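Diaminopimelate decarboxylase (Phaeodactylum tricornutum, PDB 7JPJ) probably catalyses the pyridoxal 5'-phosphate-dependent decarboxylation of diaminopimelate to lysine, acting as a dimer. Local coordinates at residues V78-S82 with G83-R87; P107-F110 with A111-D115; K257-A260 with D261-K265; K264-A267 with E268-R272; R379-A382 with V383-L387. One frame throughout, in Å; residues are numbered along the deposited sequence.

Contact 1 (V78-S82 with G83-R87)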
loop_
_atom_site.group_PDB
_atom_site.type_symbol
_atom_site.label_atom_id
_atom_site.label_comp_id
_atom_site.label_asym_id
_atom_site.label_seq_id
_atom_site.Cartn_x
_atom_site.Cartn_y
_atom_site.Cartn_z
ATOM N N VAL A 78 3.561 -12.382 -21.910
ATOM C CA VAL A 78 3.117 -11.460 -20.870
ATOM C C VAL A 78 1.646 -11.717 -20.567
ATOM O O VAL A 78 0.834 -11.866 -21.488
ATOM C CB VAL A 78 3.341 -9.993 -21.288
ATOM C CG1 VAL A 78 2.375 -9.066 -20.564
ATOM C CG2 VAL A 78 4.776 -9.579 -21.020
ATOM N N ASP A 79 1.310 -11.778 -19.275
ATOM C CA ASP A 79 -0.070 -11.818 -18.795
ATOM C C ASP A 79 -0.376 -10.485 -18.119
ATOM O O ASP A 79 0.191 -10.172 -17.066
ATOM C CB ASP A 79 -0.282 -12.988 -17.834
ATOM C CG ASP A 79 -1.434 -12.753 -16.862
ATOM O OD1 ASP A 79 -2.542 -12.360 -17.306
ATOM O OD2 ASP A 79 -1.230 -12.967 -15.646
ATOM N N ALA A 80 -1.280 -9.710 -18.716
ATOM C CA ALA A 80 -1.576 -8.359 -18.262
ATOM C C ALA A 80 -2.847 -8.336 -17.421
ATOM O O ALA A 80 -3.802 -9.066 -17.698
ATOM C CB ALA A 80 -1.720 -7.410 -19.451
ATOM N N SER A 81 -2.852 -7.480 -16.397
ATOM C CA SER A 81 -3.960 -7.386 -15.457
ATOM C C SER A 81 -4.918 -6.242 -15.760
ATOM O O SER A 81 -5.954 -6.134 -15.096
ATOM C CB SER A 81 -3.426 -7.222 -14.032
ATOM O OG SER A 81 -2.786 -8.402 -13.595
ATOM N N SER A 82 -4.593 -5.382 -16.721
ATOM C CA SER A 82 -5.469 -4.280 -17.087
ATOM C C SER A 82 -5.045 -3.763 -18.450
ATOM O O SER A 82 -3.956 -4.075 -18.939
ATOM C CB SER A 82 -5.432 -3.149 -16.049
ATOM O OG SER A 82 -4.158 -2.527 -16.007
ATOM N N GLY A 83 -5.924 -2.967 -19.059
ATOM C CA GLY A 83 -5.584 -2.338 -20.322
ATOM C C GLY A 83 -4.366 -1.448 -20.236
ATOM O O GLY A 83 -3.708 -1.207 -21.254
ATOM N N PHE A 84 -4.047 -0.954 -19.037
ATOM C CA PHE A 84 -2.857 -0.133 -18.864
ATOM C C PHE A 84 -1.590 -0.972 -18.962
ATOM O O PHE A 84 -0.611 -0.558 -19.595
ATOM C CB PHE A 84 -2.922 0.597 -17.525
ATOM C CG PHE A 84 -4.020 1.613 -17.451
ATOM C CD1 PHE A 84 -3.813 2.907 -17.901
ATOM C CD2 PHE A 84 -5.265 1.272 -16.942
ATOM C CE1 PHE A 84 -4.825 3.846 -17.840
ATOM C CE2 PHE A 84 -6.280 2.208 -16.879
ATOM C CZ PHE A 84 -6.057 3.496 -17.330
ATOM N N GLU A 85 -1.591 -2.157 -18.347
ATOM C CA GLU A 85 -0.449 -3.053 -18.475
ATOM C C GLU A 85 -0.267 -3.519 -19.913
ATOM O O GLU A 85 0.867 -3.747 -20.353
ATOM C CB GLU A 85 -0.612 -4.249 -17.540
ATOM C CG GLU A 85 -0.375 -3.924 -16.075
ATOM C CD GLU A 85 -0.418 -5.153 -15.188
ATOM O OE1 GLU A 85 -0.794 -6.238 -15.686
ATOM O OE2 GLU A 85 -0.075 -5.034 -13.992
ATOM N N VAL A 86 -1.364 -3.669 -20.659
ATOM C CA VAL A 86 -1.256 -4.020 -22.072
ATOM C C VAL A 86 -0.521 -2.923 -22.828
ATOM O O VAL A 86 0.444 -3.183 -23.557
ATOM C CB VAL A 86 -2.649 -4.276 -22.675
ATOM C CG1 VAL A 86 -2.529 -4.626 -24.150
ATOM C CG2 VAL A 86 -3.368 -5.375 -21.917
ATOM N N ARG A 87 -0.962 -1.674 -22.655
ATOM C CA ARG A 87 -0.307 -0.555 -23.324
ATOM C C ARG A 87 1.105 -0.337 -22.798
ATOM O O ARG A 87 1.968 0.159 -23.530
ATOM C CB ARG A 87 -1.142 0.715 -23.155
ATOM C CG ARG A 87 -2.416 0.751 -23.988
ATOM C CD ARG A 87 -2.697 2.156 -24.508
ATOM N NE ARG A 87 -3.941 2.234 -25.270
ATOM C CZ ARG A 87 -4.018 2.134 -26.596
ATOM N NH1 ARG A 87 -2.918 1.949 -27.315
ATOM N NH2 ARG A 87 -5.195 2.221 -27.204
HETATM O O HOH W 1 -0.251 -8.867 -14.615
#

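Contact 2 (P107-F110 with A111-D115)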
loop_
_atom_site.group_PDB
_atom_site.type_symbol
_atom_site.label_atom_id
_atom_site.label_comp_id
_atom_site.label_asym_id
_atom_site.label_seq_id
_atom_site.Cartn_x
_atom_site.Cartn_y
_atom_site.Cartn_z
ATOM N N PRO A 107 -11.210 -2.520 -20.023
ATOM C CA PRO A 107 -11.050 -1.110 -20.395
ATOM C C PRO A 107 -12.005 -0.708 -21.506
ATOM O O PRO A 107 -12.442 -1.531 -22.315
ATOM C CB PRO A 107 -9.593 -1.031 -20.860
ATOM C CG PRO A 107 -9.287 -2.408 -21.338
ATOM C CD PRO A 107 -10.054 -3.334 -20.434
ATOM N N GLU A 108 -12.326 0.589 -21.540
ATOM C CA GLU A 108 -13.243 1.095 -22.553
ATOM C C GLU A 108 -12.669 0.987 -23.960
ATOM O O GLU A 108 -13.428 1.075 -24.930
ATOM C CB GLU A 108 -13.621 2.549 -22.255
ATOM C CG GLU A 108 -14.946 2.986 -22.886
ATOM C CD GLU A 108 -15.023 4.488 -23.145
ATOM O OE1 GLU A 108 -14.496 4.945 -24.184
ATOM O OE2 GLU A 108 -15.620 5.210 -22.315
ATOM N N ASP A 109 -11.355 0.794 -24.093
ATOM C CA ASP A 109 -10.700 0.662 -25.388
ATOM C C ASP A 109 -10.209 -0.764 -25.637
ATOM O O ASP A 109 -9.167 -0.971 -26.267
ATOM C CB ASP A 109 -9.542 1.653 -25.501
ATOM C CG ASP A 109 -8.416 1.351 -24.525
ATOM O OD1 ASP A 109 -8.711 0.872 -23.408
ATOM O OD2 ASP A 109 -7.238 1.588 -24.877
ATOM N N PHE A 110 -10.953 -1.759 -25.148
ATOM C CA PHE A 110 -10.526 -3.145 -25.317
ATOM C C PHE A 110 -10.524 -3.552 -26.786
ATOM O O PHE A 110 -9.659 -4.320 -27.225
ATOM C CB PHE A 110 -11.422 -4.075 -24.498
ATOM C CG PHE A 110 -12.784 -4.287 -25.095
ATOM C CD1 PHE A 110 -13.802 -3.377 -24.862
ATOM C CD2 PHE A 110 -13.049 -5.391 -25.893
ATOM C CE1 PHE A 110 -15.055 -3.562 -25.409
ATOM C CE2 PHE A 110 -14.306 -5.580 -26.447
ATOM C CZ PHE A 110 -15.309 -4.663 -26.203
ATOM N N ALA A 111 -11.481 -3.039 -27.565
ATOM C CA ALA A 111 -11.567 -3.401 -28.977
ATOM C C ALA A 111 -10.318 -2.972 -29.734
ATOM O O ALA A 111 -9.850 -3.687 -30.628
ATOM C CB ALA A 111 -12.816 -2.778 -29.601
ATOM N N ALA A 112 -9.762 -1.808 -29.391
ATOM C CA ALA A 112 -8.527 -1.366 -30.030
ATOM C C ALA A 112 -7.384 -2.328 -29.734
ATOM O O ALA A 112 -6.581 -2.645 -30.621
ATOM C CB ALA A 112 -8.177 0.047 -29.568
ATOM N N LEU A 113 -7.300 -2.810 -28.492
ATOM C CA LEU A 113 -6.244 -3.750 -28.130
ATOM C C LEU A 113 -6.423 -5.087 -28.840
ATOM O O LEU A 113 -5.452 -5.659 -29.349
ATOM C CB LEU A 113 -6.214 -3.942 -26.613
ATOM C CG LEU A 113 -6.132 -2.664 -25.772
ATOM C CD1 LEU A 113 -6.209 -2.983 -24.287
ATOM C CD2 LEU A 113 -4.863 -1.885 -26.084
ATOM N N VAL A 114 -7.658 -5.597 -28.891
ATOM C CA VAL A 114 -7.906 -6.879 -29.546
ATOM C C VAL A 114 -7.551 -6.800 -31.026
ATOM O O VAL A 114 -7.046 -7.766 -31.611
ATOM C CB VAL A 114 -9.369 -7.316 -29.333
ATOM C CG1 VAL A 114 -9.634 -8.650 -30.017
ATOM C CG2 VAL A 114 -9.686 -7.411 -27.851
ATOM N N ASP A 115 -7.791 -5.643 -31.650
ATOM C CA ASP A 115 -7.484 -5.490 -33.068
ATOM C C ASP A 115 -5.989 -5.587 -33.342
ATOM O O ASP A 115 -5.582 -6.084 -34.399
ATOM C CB ASP A 115 -8.030 -4.159 -33.582
ATOM C CG ASP A 115 -9.540 -4.147 -33.668
ATOM O OD1 ASP A 115 -10.143 -5.239 -33.731
ATOM O OD2 ASP A 115 -10.123 -3.043 -33.676
#

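Contact 3 (K257-A260 with D261-K265)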
loop_
_atom_site.group_PDB
_atom_site.type_symbol
_atom_site.label_atom_id
_atom_site.label_comp_id
_atom_site.label_asym_id
_atom_site.label_seq_id
_atom_site.Cartn_x
_atom_site.Cartn_y
_atom_site.Cartn_z
ATOM N N LYS A 257 4.995 -33.060 -13.956
ATOM C CA LYS A 257 4.761 -34.335 -14.629
ATOM C C LYS A 257 3.340 -34.855 -14.401
ATOM O O LYS A 257 2.708 -35.318 -15.360
ATOM C CB LYS A 257 5.800 -35.374 -14.192
ATOM C CG LYS A 257 6.398 -36.173 -15.349
ATOM C CD LYS A 257 7.412 -35.342 -16.138
ATOM C CE LYS A 257 7.493 -35.779 -17.599
ATOM N NZ LYS A 257 8.340 -34.858 -18.410
ATOM N N PRO A 258 2.795 -34.816 -13.176
ATOM C CA PRO A 258 1.373 -35.174 -13.020
ATOM C C PRO A 258 0.434 -34.242 -13.769
ATOM O O PRO A 258 -0.636 -34.678 -14.215
ATOM C CB PRO A 258 1.155 -35.095 -11.501
ATOM C CG PRO A 258 2.502 -35.282 -10.919
ATOM C CD PRO A 258 3.439 -34.611 -11.866
ATOM N N VAL A 259 0.799 -32.968 -13.914
ATOM C CA VAL A 259 0.005 -32.051 -14.728
ATOM C C VAL A 259 0.075 -32.449 -16.197
ATOM O O VAL A 259 -0.949 -32.525 -16.886
ATOM C CB VAL A 259 0.475 -30.603 -14.515
ATOM C CG1 VAL A 259 -0.123 -29.696 -15.578
ATOM C CG2 VAL A 259 0.091 -30.123 -13.128
ATOM N N ALA A 260 1.288 -32.700 -16.696
ATOM C CA ALA A 260 1.447 -33.132 -18.081
ATOM C C ALA A 260 0.731 -34.449 -18.343
ATOM O O ALA A 260 0.231 -34.674 -19.451
ATOM C CB ALA A 260 2.930 -33.254 -18.425
ATOM N N ASP A 261 0.669 -35.331 -17.342
ATOM C CA ASP A 261 -0.078 -36.572 -17.512
ATOM C C ASP A 261 -1.578 -36.319 -17.565
ATOM O O ASP A 261 -2.293 -37.009 -18.300
ATOM C CB ASP A 261 0.264 -37.555 -16.390
ATOM C CG ASP A 261 1.639 -38.183 -16.561
ATOM O OD1 ASP A 261 1.989 -38.552 -17.703
ATOM O OD2 ASP A 261 2.369 -38.305 -15.554
ATOM N N ALA A 262 -2.073 -35.337 -16.803
ATOM C CA ALA A 262 -3.482 -34.973 -16.897
ATOM C C ALA A 262 -3.827 -34.442 -18.282
ATOM O O ALA A 262 -4.971 -34.570 -18.729
ATOM C CB ALA A 262 -3.831 -33.941 -15.826
ATOM N N PHE A 263 -2.854 -33.843 -18.972
ATOM C CA PHE A 263 -3.060 -33.462 -20.365
ATOM C C PHE A 263 -3.091 -34.684 -21.269
ATOM O O PHE A 263 -3.857 -34.729 -22.238
ATOM C CB PHE A 263 -1.964 -32.502 -20.816
ATOM C CG PHE A 263 -2.293 -31.064 -20.590
ATOM C CD1 PHE A 263 -2.243 -30.522 -19.317
ATOM C CD2 PHE A 263 -2.647 -30.249 -21.650
ATOM C CE1 PHE A 263 -2.543 -29.195 -19.106
ATOM C CE2 PHE A 263 -2.948 -28.921 -21.446
ATOM C CZ PHE A 263 -2.899 -28.394 -20.171
ATOM N N LYS A 264 -2.255 -35.682 -20.975
ATOM C CA LYS A 264 -2.260 -36.905 -21.769
ATOM C C LYS A 264 -3.554 -37.685 -21.573
ATOM O O LYS A 264 -4.077 -38.276 -22.524
ATOM C CB LYS A 264 -1.054 -37.774 -21.410
ATOM C CG LYS A 264 0.297 -37.156 -21.734
ATOM C CD LYS A 264 1.378 -38.226 -21.796
ATOM C CE LYS A 264 2.768 -37.616 -21.884
ATOM N NZ LYS A 264 3.154 -36.945 -20.610
ATOM N N LYS A 265 -4.083 -37.702 -20.346
ATOM C CA LYS A 265 -5.338 -38.403 -20.102
ATOM C C LYS A 265 -6.497 -37.726 -20.817
ATOM O O LYS A 265 -7.451 -38.401 -21.223
ATOM C CB LYS A 265 -5.615 -38.495 -18.599
ATOM C CG LYS A 265 -6.699 -39.507 -18.227
ATOM C CD LYS A 265 -6.935 -39.566 -16.719
ATOM C CE LYS A 265 -6.045 -40.609 -16.046
ATOM N NZ LYS A 265 -4.890 -40.008 -15.313
#

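Contact 4 (K264-A267 with E268-R272)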
loop_
_atom_site.group_PDB
_atom_site.type_symbol
_atom_site.label_atom_id
_atom_site.label_comp_id
_atom_site.label_asym_id
_atom_site.label_seq_id
_atom_site.Cartn_x
_atom_site.Cartn_y
_atom_site.Cartn_z
ATOM N N LYS A 264 -2.255 -35.682 -20.975
ATOM C CA LYS A 264 -2.260 -36.905 -21.769
ATOM C C LYS A 264 -3.554 -37.685 -21.573
ATOM O O LYS A 264 -4.077 -38.276 -22.524
ATOM C CB LYS A 264 -1.054 -37.774 -21.410
ATOM C CG LYS A 264 0.297 -37.156 -21.734
ATOM C CD LYS A 264 1.378 -38.226 -21.796
ATOM C CE LYS A 264 2.768 -37.616 -21.884
ATOM N NZ LYS A 264 3.154 -36.945 -20.610
ATOM N N LYS A 265 -4.083 -37.702 -20.346
ATOM C CA LYS A 265 -5.338 -38.403 -20.102
ATOM C C LYS A 265 -6.497 -37.726 -20.817
ATOM O O LYS A 265 -7.451 -38.401 -21.223
ATOM C CB LYS A 265 -5.615 -38.495 -18.599
ATOM C CG LYS A 265 -6.699 -39.507 -18.227
ATOM C CD LYS A 265 -6.935 -39.566 -16.719
ATOM C CE LYS A 265 -6.045 -40.609 -16.046
ATOM N NZ LYS A 265 -4.890 -40.008 -15.313
ATOM N N PHE A 266 -6.434 -36.404 -20.979
ATOM C CA PHE A 266 -7.457 -35.701 -21.745
ATOM C C PHE A 266 -7.396 -36.091 -23.215
ATOM O O PHE A 266 -8.427 -36.362 -23.841
ATOM C CB PHE A 266 -7.291 -34.190 -21.575
ATOM C CG PHE A 266 -8.444 -33.389 -22.108
ATOM C CD1 PHE A 266 -9.596 -33.227 -21.358
ATOM C CD2 PHE A 266 -8.376 -32.800 -23.360
ATOM C CE1 PHE A 266 -10.662 -32.491 -21.847
ATOM C CE2 PHE A 266 -9.436 -32.063 -23.855
ATOM C CZ PHE A 266 -10.582 -31.908 -23.096
ATOM N N ALA A 267 -6.188 -36.134 -23.782
ATOM C CA ALA A 267 -6.027 -36.545 -25.170
ATOM C C ALA A 267 -6.357 -38.016 -25.382
ATOM O O ALA A 267 -6.658 -38.415 -26.511
ATOM C CB ALA A 267 -4.602 -36.258 -25.642
ATOM N N GLU A 268 -6.303 -38.832 -24.330
ATOM C CA GLU A 268 -6.706 -40.226 -24.466
ATOM C C GLU A 268 -8.216 -40.392 -24.351
ATOM O O GLU A 268 -8.787 -41.280 -24.995
ATOM C CB GLU A 268 -5.987 -41.088 -23.424
ATOM C CG GLU A 268 -4.722 -41.762 -23.953
ATOM C CD GLU A 268 -3.592 -41.823 -22.929
ATOM O OE1 GLU A 268 -3.854 -42.178 -21.758
ATOM O OE2 GLU A 268 -2.435 -41.530 -23.306
ATOM N N LYS A 269 -8.879 -39.553 -23.555
ATOM C CA LYS A 269 -10.330 -39.617 -23.422
ATOM C C LYS A 269 -11.066 -38.729 -24.418
ATOM O O LYS A 269 -12.224 -39.016 -24.742
ATOM C CB LYS A 269 -10.755 -39.232 -21.998
ATOM C CG LYS A 269 -10.764 -40.372 -20.975
ATOM C CD LYS A 269 -12.172 -40.937 -20.785
ATOM C CE LYS A 269 -12.153 -42.373 -20.271
ATOM N NZ LYS A 269 -13.287 -43.201 -20.788
ATOM N N GLU A 270 -10.430 -37.663 -24.916
ATOM C CA GLU A 270 -11.075 -36.730 -25.830
ATOM C C GLU A 270 -10.433 -36.652 -27.208
ATOM O O GLU A 270 -11.072 -36.137 -28.133
ATOM C CB GLU A 270 -11.101 -35.316 -25.229
ATOM C CG GLU A 270 -11.628 -35.254 -23.806
ATOM C CD GLU A 270 -13.090 -35.625 -23.710
ATOM O OE1 GLU A 270 -13.499 -36.183 -22.668
ATOM O OE2 GLU A 270 -13.833 -35.360 -24.678
ATOM N N GLY A 271 -9.203 -37.132 -27.373
ATOM C CA GLY A 271 -8.549 -37.084 -28.666
ATOM C C GLY A 271 -8.019 -35.728 -29.067
ATOM O O GLY A 271 -7.729 -35.517 -30.248
ATOM N N ARG A 272 -7.878 -34.802 -28.125
ATOM C CA ARG A 272 -7.403 -33.454 -28.405
ATOM C C ARG A 272 -6.136 -33.185 -27.606
ATOM O O ARG A 272 -6.116 -33.367 -26.385
ATOM C CB ARG A 272 -8.476 -32.414 -28.070
ATOM C CG ARG A 272 -9.653 -32.406 -29.032
ATOM C CD ARG A 272 -10.919 -31.894 -28.357
ATOM N NE ARG A 272 -10.695 -30.634 -27.657
ATOM C CZ ARG A 272 -11.540 -30.111 -26.775
ATOM N NH1 ARG A 272 -12.667 -30.744 -26.479
ATOM N NH2 ARG A 272 -11.255 -28.958 -26.185
#

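Contact 5 (R379-A382 with V383-L387)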
loop_
_atom_site.group_PDB
_atom_site.type_symbol
_atom_site.label_atom_id
_atom_site.label_comp_id
_atom_site.label_asym_id
_atom_site.label_seq_id
_atom_site.Cartn_x
_atom_site.Cartn_y
_atom_site.Cartn_z
ATOM N N ARG A 379 23.992 -9.383 11.685
ATOM C CA ARG A 379 25.289 -8.804 11.996
ATOM C C ARG A 379 25.101 -7.503 12.762
ATOM O O ARG A 379 24.220 -6.700 12.442
ATOM C CB ARG A 379 26.081 -8.555 10.710
ATOM C CG ARG A 379 27.355 -7.738 10.896
ATOM C CD ARG A 379 28.012 -7.418 9.560
ATOM N NE ARG A 379 29.145 -6.505 9.698
ATOM C CZ ARG A 379 29.047 -5.180 9.633
ATOM N NH1 ARG A 379 27.867 -4.610 9.437
ATOM N NH2 ARG A 379 30.127 -4.421 9.767
ATOM N N ALA A 380 25.914 -7.311 13.796
ATOM C CA ALA A 380 25.907 -6.055 14.534
ATOM C C ALA A 380 26.083 -4.892 13.575
ATOM O O ALA A 380 27.042 -4.851 12.799
ATOM C CB ALA A 380 27.013 -6.056 15.586
ATOM N N ALA A 381 25.142 -3.956 13.611
ATOM C CA ALA A 381 25.084 -2.873 12.643
ATOM C C ALA A 381 25.409 -1.550 13.318
ATOM O O ALA A 381 24.813 -1.208 14.345
ATOM C CB ALA A 381 23.705 -2.802 11.982
ATOM N N ALA A 382 26.362 -0.825 12.748
ATOM C CA ALA A 382 26.575 0.570 13.085
ATOM C C ALA A 382 25.778 1.450 12.129
ATOM O O ALA A 382 25.330 1.008 11.067
ATOM C CB ALA A 382 28.059 0.927 13.021
ATOM N N VAL A 383 25.595 2.708 12.523
ATOM C CA VAL A 383 24.906 3.657 11.658
ATOM C C VAL A 383 25.743 3.881 10.408
ATOM O O VAL A 383 26.935 4.210 10.488
ATOM C CB VAL A 383 24.636 4.971 12.404
ATOM C CG1 VAL A 383 24.102 6.024 11.446
ATOM C CG2 VAL A 383 23.658 4.734 13.546
ATOM N N GLY A 384 25.126 3.690 9.245
ATOM C CA GLY A 384 25.815 3.729 7.971
ATOM C C GLY A 384 25.951 2.380 7.301
ATOM O O GLY A 384 26.330 2.328 6.124
ATOM N N ASP A 385 25.660 1.291 8.005
ATOM C CA ASP A 385 25.732 -0.031 7.408
ATOM C C ASP A 385 24.526 -0.274 6.506
ATOM O O ASP A 385 23.465 0.338 6.657
ATOM C CB ASP A 385 25.808 -1.110 8.490
ATOM C CG ASP A 385 27.160 -1.156 9.174
ATOM O OD1 ASP A 385 28.153 -0.700 8.568
ATOM O OD2 ASP A 385 27.230 -1.643 10.322
ATOM N N ILE A 386 24.702 -1.186 5.559
ATOM C CA ILE A 386 23.685 -1.479 4.557
ATOM C C ILE A 386 22.824 -2.636 5.043
ATOM O O ILE A 386 23.346 -3.663 5.492
ATOM C CB ILE A 386 24.335 -1.810 3.204
ATOM C CG1 ILE A 386 25.208 -0.645 2.738
ATOM C CG2 ILE A 386 23.279 -2.157 2.171
ATOM C CD1 ILE A 386 26.190 -1.019 1.653
ATOM N N LEU A 387 21.507 -2.469 4.962
ATOM C CA LEU A 387 20.557 -3.548 5.201
ATOM C C LEU A 387 19.957 -3.965 3.866
ATOM O O LEU A 387 19.542 -3.111 3.077
ATOM C CB LEU A 387 19.457 -3.120 6.175
ATOM C CG LEU A 387 18.566 -4.248 6.711
ATOM C CD1 LEU A 387 18.257 -4.040 8.184
ATOM C CD2 LEU A 387 17.277 -4.372 5.907
HETATM O O HOH W 2 30.413 -1.504 10.102
#

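Contact 1 (V78-S82 with G83-R87)
Glu85, in the first turn of helix 83-91, reaches back across the short loop that leads the chain out of strand 77-80. Its CB rests 3.9 Å from Ala80 CB at the end of the strand. CG, set beside the backbone N and opposite the carbonyl carbon (chi1 -74°), passes near Ser82 OG, and the chain then runs extended, bringing CD up to Ser81. At the tip, OE1 accepts from Ser81 N at 2.5 Å, the N-H arriving from above the carboxylate plane, 37° out of it. A water also donates to Glu85 OE1 at 2.9 Å; it gives its other hydrogen to Asp79 O and accepts from Ser81 OG. OE2 lies beside Ser81 CB. Without the carboxylate, as with an alanine here, Ser81 N and the bridging water would probably lose an acceptor and the loop would be likely to move more freely. The turn belongs to the beta-alpha-beta unit of strand 77-80, helix 83-91 and strand 99-101 in the TIM barrel. Such barrels carry their active sites at this end of the strands, and Ser81 indeed packs against Lys60, the predicted attachment point of the cofactor. Ser82 is the N-cap: its OG receives Phe84 N at 3.4 Å and Glu85 N at 3.5 Å, both weakly, and it is also hydrogen-bonded to the backbone O of Asn405 of the second subunit. One turn further on, Val86 N bonds to Ser82 O, while Val86 CG2 sits 3.6 Å from Ala80 CB, an apolar touch between helix and strand.

Contact 2 (P107-F110 with A111-D115)
Asp109 O faces the N-H groups of Ala112 and Leu113 at the point where a type I beta turn, Pro107 to Phe110, runs straight into helix 110-116. The turn is closed by a weak bond from Phe110 N to Pro107 O. Asp109 O then accepts weakly from both Leu113 N, at 3.4 Å, and Ala112 N, at 3.3 Å; the next carbonyl makes a firmer bond, with Val114 N 2.9 Å from Phe110 O. Among the side chains, Phe110 has CG wedged between its backbone N and carbonyl carbon (chi1 75°), a rotation that lays one face of the ring over Ala111 N, 3.1 Å from Phe110 CG. Val114 CG2 approaches the ring obliquely, 4.4 Å from Phe110 CD2, and also lies beside Phe110 O. The ring continues outward onto Arg130 and Phe131 of helix 125-134, so a serine at this position would probably open a gap between the two helices and leave Phe131 without this aromatic partner. On another side of the turn, Leu113 CD1 meets Pro107 CG at 4.3 Å, a loose apolar contact; the leucine also touches Val86 of helix 83-91. Asp109 holds the N-cap position, yet its carboxylate makes no capping bond: OD2 pairs instead with Arg87 in a salt bridge. The helix that starts here follows strand 99-101 in the alternating strand-helix order of the TIM barrel and packs between its two neighbours, helices 83-91 and 125-134.

Contact 3 (K257-A260 with D261-K265)
Lys257 O to Asp261 N, at 2.8 Å, is the first of four successive i to i+4 hydrogen bonds that wind the chain through the middle of helix 252-270. The others join Pro258 O to Ala262 N, Val259 O to Phe263 N and Ala260 O to Lys264 N, with the donors tilted out of the carbonyl planes. Pro258 has no N-H to offer the turn before it, and the helix is kinked there. On the inner side Val259 CG1 stands 4.3 Å from Phe263 CE1, one turn on, and the ring sets an edge against the backbone, with Phe263 CD1 3.4 Å from Val259 O in the plane of the ring. Both residues press on Met276 of strand 275-278, while Ala262 meets Ala217 of helix 210-222. On the outer side Lys264 runs back along the helix: its CG lies 3.4 Å from Ala260 O, and a bend at the last torsion (chi4 69°) turns NZ past Ala260 CB to a salt bridge with Asp261 OD1, a long one at 3.5 Å. The chemistry is that of an amphipathic helix: the apolar row is fitted to barrel strand and neighbouring helix, whereas on the outer side a single long ion pair joins Lys264 to Asp261 and is likely to add little beside the main-chain bonds.

Contact 4 (K264-A267 with E268-R272)
Phe266 and Glu270, one helical turn apart, meet through a CH-pi contact: Glu270 CG sits over the centre of the ring, 3.6 Å from its centroid and only 14° off the normal. Phe266 reaches this place because its CG stands opposite the backbone N (chi1 -169°), while the glutamate chain bends at chi2 so that the methylene lies on the ring and the carboxylate continues past it. At the ring's edge, near its plane, Phe266 CD2 is 3.8 Å from Arg272 O. The Arg272 side chain bends at chi3 and offers one face of its guanidinium to the same phenylalanine, with Phe266 CE2 4.1 Å from Arg272 CZ. Ala267 CB lies 3.3 Å from the same carbonyl, Arg272 O. A second shell fixes the polar ends: Glu270 OE1 forms a salt bridge with Lys225, and Arg272 NH2 donates to Cys224 O and Val230 O, in the segment after helix 210-222, which is consistent with the glutamate being held over the ring face and the guanidinium at its edge. Behind them run the helix bonds, with Lys264 O taking Glu268 N, Lys265 O taking Lys269 N, and Phe266 O taking Glu270 N. Gly271 N still bonds to Ala267 O, weakly at 3.0 Å, before the chain leaves the helix. The arrangement is a helix C-terminus ended by a glycine of positive phi (76°), here at the close of helix 252-270, where Gly271 turns the chain back towards strand 275-278 of the TIM barrel.

Contact 5 (R379-A382 with V383-L387)
Arg379 brings the edge of its guanidinium to the carboxylate of Asp385, with the two planes 63° apart. NH1 donates to Asp385 OD2 at 3.2 Å in a salt bridge and meets that oxygen from almost straight above the carboxylate plane, 83° out of it. From the opposite face Ala382 N donates to Asp385 OD2 at 2.7 Å, so one oxygen is gripped on both faces. Also at the guanidinium edge is a water, 3.0 Å from Arg379 NH2, which in turn donates to Asp385 OD1. The arginine can span this distance because its chain is extended from CG to NE. Ala382 to Asp385 form a type II beta turn, closed by Asp385 N bonding to Ala382 O at 3.1 Å; its third residue, Gly384, has the positive phi that suits glycine in this turn. The turn leads from strand 373-379 into strand 386-390, both in the mixed sheet that also takes in strands 289-300 and 331-334. Further partners set the two groups: Arg379 NE and NH2 bond to Val343 O and Asp342 O, and Asp385 OD1 accepts from Gly336 N beyond strand 331-334.

From the N terminus, contact 1 closes the turn from strand 77-80 into helix 83-91, and contact 2 follows in series where the chain, after strand 99-101, enters helix 110-116. These two touch: Arg87 bridges to Asp109, and Val86 packs on Leu113, joining neighbouring helices of the barrel. Contacts 3 and 4 overlap at Lys264 and Lys265 on helix 252-270, one in its middle and the other at its end, about 30 and 33 Å from contact 1 between centres. Contact 5 stands apart in the mixed sheet, about 40 Å from contact 1 between centres and across the chain's centre. All five are local; none nests within another.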